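PDB 4OPE: Nrps/pks from Streptomyces albus, which probably catalyses decarboxylative carbon–carbon bond formation during polyketide chain extension, as a ketosynthase domain of the "AT-less" oxazolomycin assembly line. Local coordinates for residues I11-A15 / H104-A109; A483-L488 / A560-L565. All blocks are in the same frame, centred on the assembly; numbering follows the deposited sequence.

Contact 1: I11-A15 / H104-A109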
loop_
_atom_site.group_PDB
_atom_site.type_symbol
_atom_site.label_atom_id
_atom_site.label_comp_id
_atom_site.label_asym_id
_atom_site.label_seq_id
_atom_site.Cartn_x
_atom_site.Cartn_y
_atom_site.Cartn_z
ATOM N N ILE A 11 -7.602 16.441 -11.747
ATOM C CA ILE A 11 -6.691 16.881 -10.748
ATOM C C ILE A 11 -6.944 18.372 -10.550
ATOM O O ILE A 11 -6.854 19.171 -11.480
ATOM C CB ILE A 11 -5.227 16.727 -11.211
ATOM C CG1 ILE A 11 -4.826 15.259 -11.294
ATOM C CG2 ILE A 11 -4.246 17.481 -10.285
ATOM C CD1 ILE A 11 -3.451 15.075 -11.902
ATOM N N VAL A 12 -7.172 18.764 -9.317
ATOM C CA VAL A 12 -7.468 20.148 -9.054
ATOM C C VAL A 12 -6.464 20.825 -8.158
ATOM O O VAL A 12 -6.691 21.917 -7.753
ATOM C CB VAL A 12 -8.844 20.297 -8.408
ATOM C CG1 VAL A 12 -9.896 19.630 -9.261
ATOM C CG2 VAL A 12 -8.848 19.738 -6.983
ATOM N N GLY A 13 -5.373 20.182 -7.812
ATOM C CA GLY A 13 -4.291 20.902 -7.101
ATOM C C GLY A 13 -3.078 20.016 -7.014
ATOM O O GLY A 13 -3.189 18.827 -7.109
ATOM N N VAL A 14 -1.927 20.602 -6.813
ATOM C CA VAL A 14 -0.692 19.823 -6.691
ATOM C C VAL A 14 0.265 20.564 -5.798
ATOM O O VAL A 14 0.262 21.793 -5.765
ATOM C CB VAL A 14 -0.044 19.559 -8.096
ATOM C CG1 VAL A 14 0.130 20.863 -8.910
ATOM C CG2 VAL A 14 1.270 18.771 -8.001
ATOM N N ALA A 15 1.105 19.818 -5.117
ATOM C CA ALA A 15 2.133 20.388 -4.288
ATOM C C ALA A 15 3.298 19.425 -4.132
ATOM O O ALA A 15 3.137 18.223 -4.306
ATOM C CB ALA A 15 1.533 20.739 -2.948
ATOM N N HIS A 104 -0.074 22.086 1.935
ATOM C CA HIS A 104 0.146 22.949 0.806
ATOM C C HIS A 104 -0.683 22.539 -0.399
ATOM O O HIS A 104 -1.092 23.396 -1.176
ATOM C CB HIS A 104 1.598 23.024 0.461
ATOM C CG HIS A 104 2.410 23.760 1.472
ATOM N ND1 HIS A 104 3.669 23.358 1.850
ATOM C CD2 HIS A 104 2.145 24.882 2.176
ATOM C CE1 HIS A 104 4.153 24.200 2.743
ATOM N NE2 HIS A 104 3.250 25.144 2.946
ATOM N N LEU A 105 -0.971 21.256 -0.538
ATOM C CA LEU A 105 -1.853 20.811 -1.602
ATOM C C LEU A 105 -3.235 21.482 -1.494
ATOM O O LEU A 105 -3.816 21.955 -2.516
ATOM C CB LEU A 105 -2.019 19.277 -1.542
ATOM C CG LEU A 105 -3.132 18.592 -2.338
ATOM C CD1 LEU A 105 -2.831 18.889 -3.788
ATOM C CD2 LEU A 105 -3.172 17.082 -2.146
ATOM N N LEU A 106 -3.796 21.514 -0.282
ATOM C CA LEU A 106 -5.135 22.068 -0.133
ATOM C C LEU A 106 -5.118 23.546 -0.483
ATOM O O LEU A 106 -6.005 24.050 -1.179
ATOM C CB LEU A 106 -5.640 21.829 1.249
ATOM C CG LEU A 106 -6.498 20.584 1.447
ATOM C CD1 LEU A 106 -6.190 19.390 0.566
ATOM C CD2 LEU A 106 -6.465 20.216 2.907
ATOM N N GLU A 107 -4.055 24.230 -0.087
ATOM C CA GLU A 107 -3.907 25.624 -0.473
ATOM C C GLU A 107 -3.795 25.781 -1.982
ATOM O O GLU A 107 -4.420 26.655 -2.566
ATOM C CB GLU A 107 -2.734 26.276 0.243
ATOM C CG GLU A 107 -2.921 26.236 1.752
ATOM C CD GLU A 107 -1.911 27.073 2.518
ATOM O OE1 GLU A 107 -0.719 27.161 2.024
ATOM O OE2 GLU A 107 -2.328 27.617 3.601
ATOM N N ASP A 108 -3.071 24.901 -2.642
ATOM C CA ASP A 108 -2.953 25.038 -4.093
ATOM C C ASP A 108 -4.280 24.753 -4.791
ATOM O O ASP A 108 -4.620 25.403 -5.739
ATOM C CB ASP A 108 -1.840 24.177 -4.662
ATOM C CG ASP A 108 -1.684 24.360 -6.170
ATOM O OD1 ASP A 108 -1.138 25.411 -6.645
ATOM O OD2 ASP A 108 -2.111 23.427 -6.886
ATOM N N ALA A 109 -5.044 23.805 -4.298
ATOM C CA ALA A 109 -6.368 23.582 -4.805
ATOM C C ALA A 109 -7.388 24.664 -4.447
ATOM O O ALA A 109 -8.530 24.516 -4.866
ATOM C CB ALA A 109 -6.885 22.243 -4.288
#

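Contact 2: A483-L488 / A560-L565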
loop_
_atom_site.group_PDB
_atom_site.type_symbol
_atom_site.label_atom_id
_atom_site.label_comp_id
_atom_site.label_asym_id
_atom_site.label_seq_id
_atom_site.Cartn_x
_atom_site.Cartn_y
_atom_site.Cartn_z
ATOM N N ALA A 483 -8.104 37.983 -8.143
ATOM C CA ALA A 483 -7.730 36.587 -8.021
ATOM C C ALA A 483 -6.850 36.366 -6.782
ATOM O O ALA A 483 -6.931 35.331 -6.103
ATOM C CB ALA A 483 -6.999 36.130 -9.297
ATOM N N VAL A 484 -6.004 37.345 -6.499
ATOM C CA VAL A 484 -5.137 37.251 -5.361
ATOM C C VAL A 484 -6.000 37.296 -4.116
ATOM O O VAL A 484 -5.848 36.487 -3.216
ATOM C CB VAL A 484 -4.119 38.386 -5.367
ATOM C CG1 VAL A 484 -3.375 38.454 -4.040
ATOM C CG2 VAL A 484 -3.111 38.189 -6.493
ATOM N N ALA A 485 -6.899 38.260 -4.078
ATOM C CA ALA A 485 -7.880 38.386 -3.003
ATOM C C ALA A 485 -8.680 37.118 -2.825
ATOM O O ALA A 485 -8.785 36.613 -1.707
ATOM C CB ALA A 485 -8.854 39.536 -3.306
ATOM N N ALA A 486 -9.265 36.635 -3.924
ATOM C CA ALA A 486 -10.160 35.476 -3.859
ATOM C C ALA A 486 -9.420 34.269 -3.282
ATOM O O ALA A 486 -9.935 33.590 -2.408
ATOM C CB ALA A 486 -10.760 35.135 -5.223
ATOM N N THR A 487 -8.201 34.047 -3.755
ATOM C CA THR A 487 -7.461 32.873 -3.400
ATOM C C THR A 487 -7.204 32.810 -1.901
ATOM O O THR A 487 -7.421 31.770 -1.261
ATOM C CB THR A 487 -6.142 32.827 -4.186
ATOM O OG1 THR A 487 -6.439 32.570 -5.580
ATOM C CG2 THR A 487 -5.207 31.763 -3.638
ATOM N N LEU A 488 -6.801 33.933 -1.335
ATOM C CA LEU A 488 -6.475 34.007 0.075
ATOM C C LEU A 488 -7.684 33.792 0.960
ATOM O O LEU A 488 -7.577 33.241 2.049
ATOM C CB LEU A 488 -5.835 35.348 0.393
ATOM C CG LEU A 488 -4.430 35.494 -0.216
ATOM C CD1 LEU A 488 -4.015 36.951 -0.244
ATOM C CD2 LEU A 488 -3.404 34.633 0.513
ATOM N N ALA A 560 -14.843 33.246 -8.814
ATOM C CA ALA A 560 -13.640 34.033 -8.994
ATOM C C ALA A 560 -12.507 33.178 -9.556
ATOM O O ALA A 560 -12.346 32.004 -9.197
ATOM C CB ALA A 560 -13.216 34.656 -7.673
ATOM N N PRO A 561 -11.705 33.771 -10.433
ATOM C CA PRO A 561 -10.575 33.023 -10.933
ATOM C C PRO A 561 -9.503 32.868 -9.841
ATOM O O PRO A 561 -9.403 33.718 -8.952
ATOM C CB PRO A 561 -10.075 33.907 -12.063
ATOM C CG PRO A 561 -10.367 35.321 -11.575
ATOM C CD PRO A 561 -11.571 35.224 -10.668
ATOM N N ARG A 562 -8.699 31.803 -9.895
ATOM C CA ARG A 562 -7.658 31.645 -8.888
ATOM C C ARG A 562 -6.221 31.601 -9.391
ATOM O O ARG A 562 -5.933 31.327 -10.538
ATOM C CB ARG A 562 -8.009 30.484 -7.973
ATOM C CG ARG A 562 -9.231 30.856 -7.111
ATOM C CD ARG A 562 -9.557 29.843 -6.026
ATOM N NE ARG A 562 -9.612 28.458 -6.522
ATOM C CZ ARG A 562 -10.615 27.598 -6.289
ATOM N NH1 ARG A 562 -11.682 27.935 -5.568
ATOM N NH2 ARG A 562 -10.549 26.368 -6.764
ATOM N N VAL A 563 -5.318 31.924 -8.490
ATOM C CA VAL A 563 -3.900 31.877 -8.740
ATOM C C VAL A 563 -3.221 31.178 -7.592
ATOM O O VAL A 563 -3.769 31.040 -6.493
ATOM C CB VAL A 563 -3.304 33.277 -8.914
ATOM C CG1 VAL A 563 -3.934 33.918 -10.134
ATOM C CG2 VAL A 563 -3.528 34.162 -7.698
ATOM N N SER A 564 -2.016 30.738 -7.858
ATOM C CA SER A 564 -1.227 30.013 -6.892
ATOM C C SER A 564 -0.379 31.011 -6.198
ATOM O O SER A 564 0.382 31.710 -6.852
ATOM C CB SER A 564 -0.316 29.100 -7.652
ATOM O OG SER A 564 -1.069 28.235 -8.472
ATOM N N LEU A 565 -0.507 31.101 -4.886
ATOM C CA LEU A 565 0.291 32.002 -4.070
ATOM C C LEU A 565 1.096 31.189 -3.103
ATOM O O LEU A 565 0.715 30.070 -2.756
ATOM C CB LEU A 565 -0.603 32.931 -3.262
ATOM C CG LEU A 565 -1.628 33.749 -4.065
ATOM C CD1 LEU A 565 -2.779 34.194 -3.198
ATOM C CD2 LEU A 565 -0.982 34.962 -4.728
#

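Contact 1: I11-A15 / H104-A109
Asp108 reaches from the last turn of helix 93-108 to the backbone of Val14, and this supplies the polar part of the contact. With CG anti to the backbone N (chi1 -178°), its carboxylate extends to the strand, where OD2 accepts a nearly straight hydrogen bond from Val14 N (2.8 Å). The donor comes to the anti side of OD2 and about 30° out of the carboxylate plane. OD1 has a weak hydrogen bond to Ser564 OG, so the two oxygens serve different parts of the chain. An asparagine here would probably hold Val14 N less firmly, or leave it without its mate if the amide NH2 turned toward the strand.

The helix lies against the sheet of the thiolase fold, and strand 9-17 runs antiparallel to both of its neighbours, 242-250 and 263-272. The short helix and strand axes approach to 6.4 Å and make an angle of 137°. Beyond the sheet, the Val14 side chain meets Thr362 and Leu365 of helix 356-370.

The remaining contacts are van der Waals. Leu105 CD1 lies against the Gly13 peptide, 3.3 Å from Gly13 O, while Ala15 CB packs on Leu105 CB at 4.1 Å. Gly13 has no side chain, and its CA comes to 4.1 Å from Ala109 CA. Separately, a CA-H...O contact joins Ala109 CA to Val12 O (3.4 Å).

Contact 2: A483-L488 / A560-L565
Leu565 and Thr487 bury the most surface in this contact, and Ala483, one turn earlier on helix 481-488, follows them. Leu565 makes its closest approach through CD1, 3.5 Å from Thr487 CG2 and 3.6 Å from Leu488 CG. Its side chain slants across that of Thr487 and stands roughly at a right angle to that of Leu488, while its other methyl, CD2, meets Val484 CG2 more loosely. The backbone of the same residue is held too, since Leu565 O is hydrogen-bonded to Arg491 NH2.

Thr487 has two separate tasks. Its chi1 of -70° sets CG2 anti to the backbone N, facing Leu565, and places OG1 beside that N, facing the extended chain. There OG1 accepts a hydrogen bond from Val563 N (3.2 Å, 172° at the hydrogen), which ties the chain to the helix here. The aliphatic part of Arg562 lies alongside the same oxygen, with CB 3.5 Å from OG1, and its guanidinium group leads on to a long, weak ion pair with Asp259.

Ala483 lets the chain come close. Its CB touches Pro561 O (3.4 Å) and Val563 CG1 (3.9 Å), and its CA makes a CA-H...O contact with the same carbonyl. Further along, Ala486 CB meets Ala560 CB at 3.5 Å.

The chain from Val563 onward, through Leu565 to Tyr568 and Phe570, is consistent with the linker that, in modular polyketide synthases, returns from the flanking subdomain to wrap over the ketosynthase; helix 481-488 probably belongs to that subdomain.

Contact 1 is buried inside the ketosynthase, its centre about 9 Å from the centre of the chain, whereas the centre of contact 2 lies about 20 Å from it and that contact is only partly buried. They share no helix or strand: the first sets a helix on a sheet strand, the second an irregular extended chain on a short helix. In each, one side chain bonds one backbone NH, but the acceptor is a carboxylate in 104-109 and a hydroxyl in 483-488. Small residues allow close approach in both, but contact 2 buries more surface (431 against 294 Å²). Their centres are about 13 Å apart, and 104-109 packs against 560-565, with Ala109 O beside Arg562 NH2 (3.3 Å).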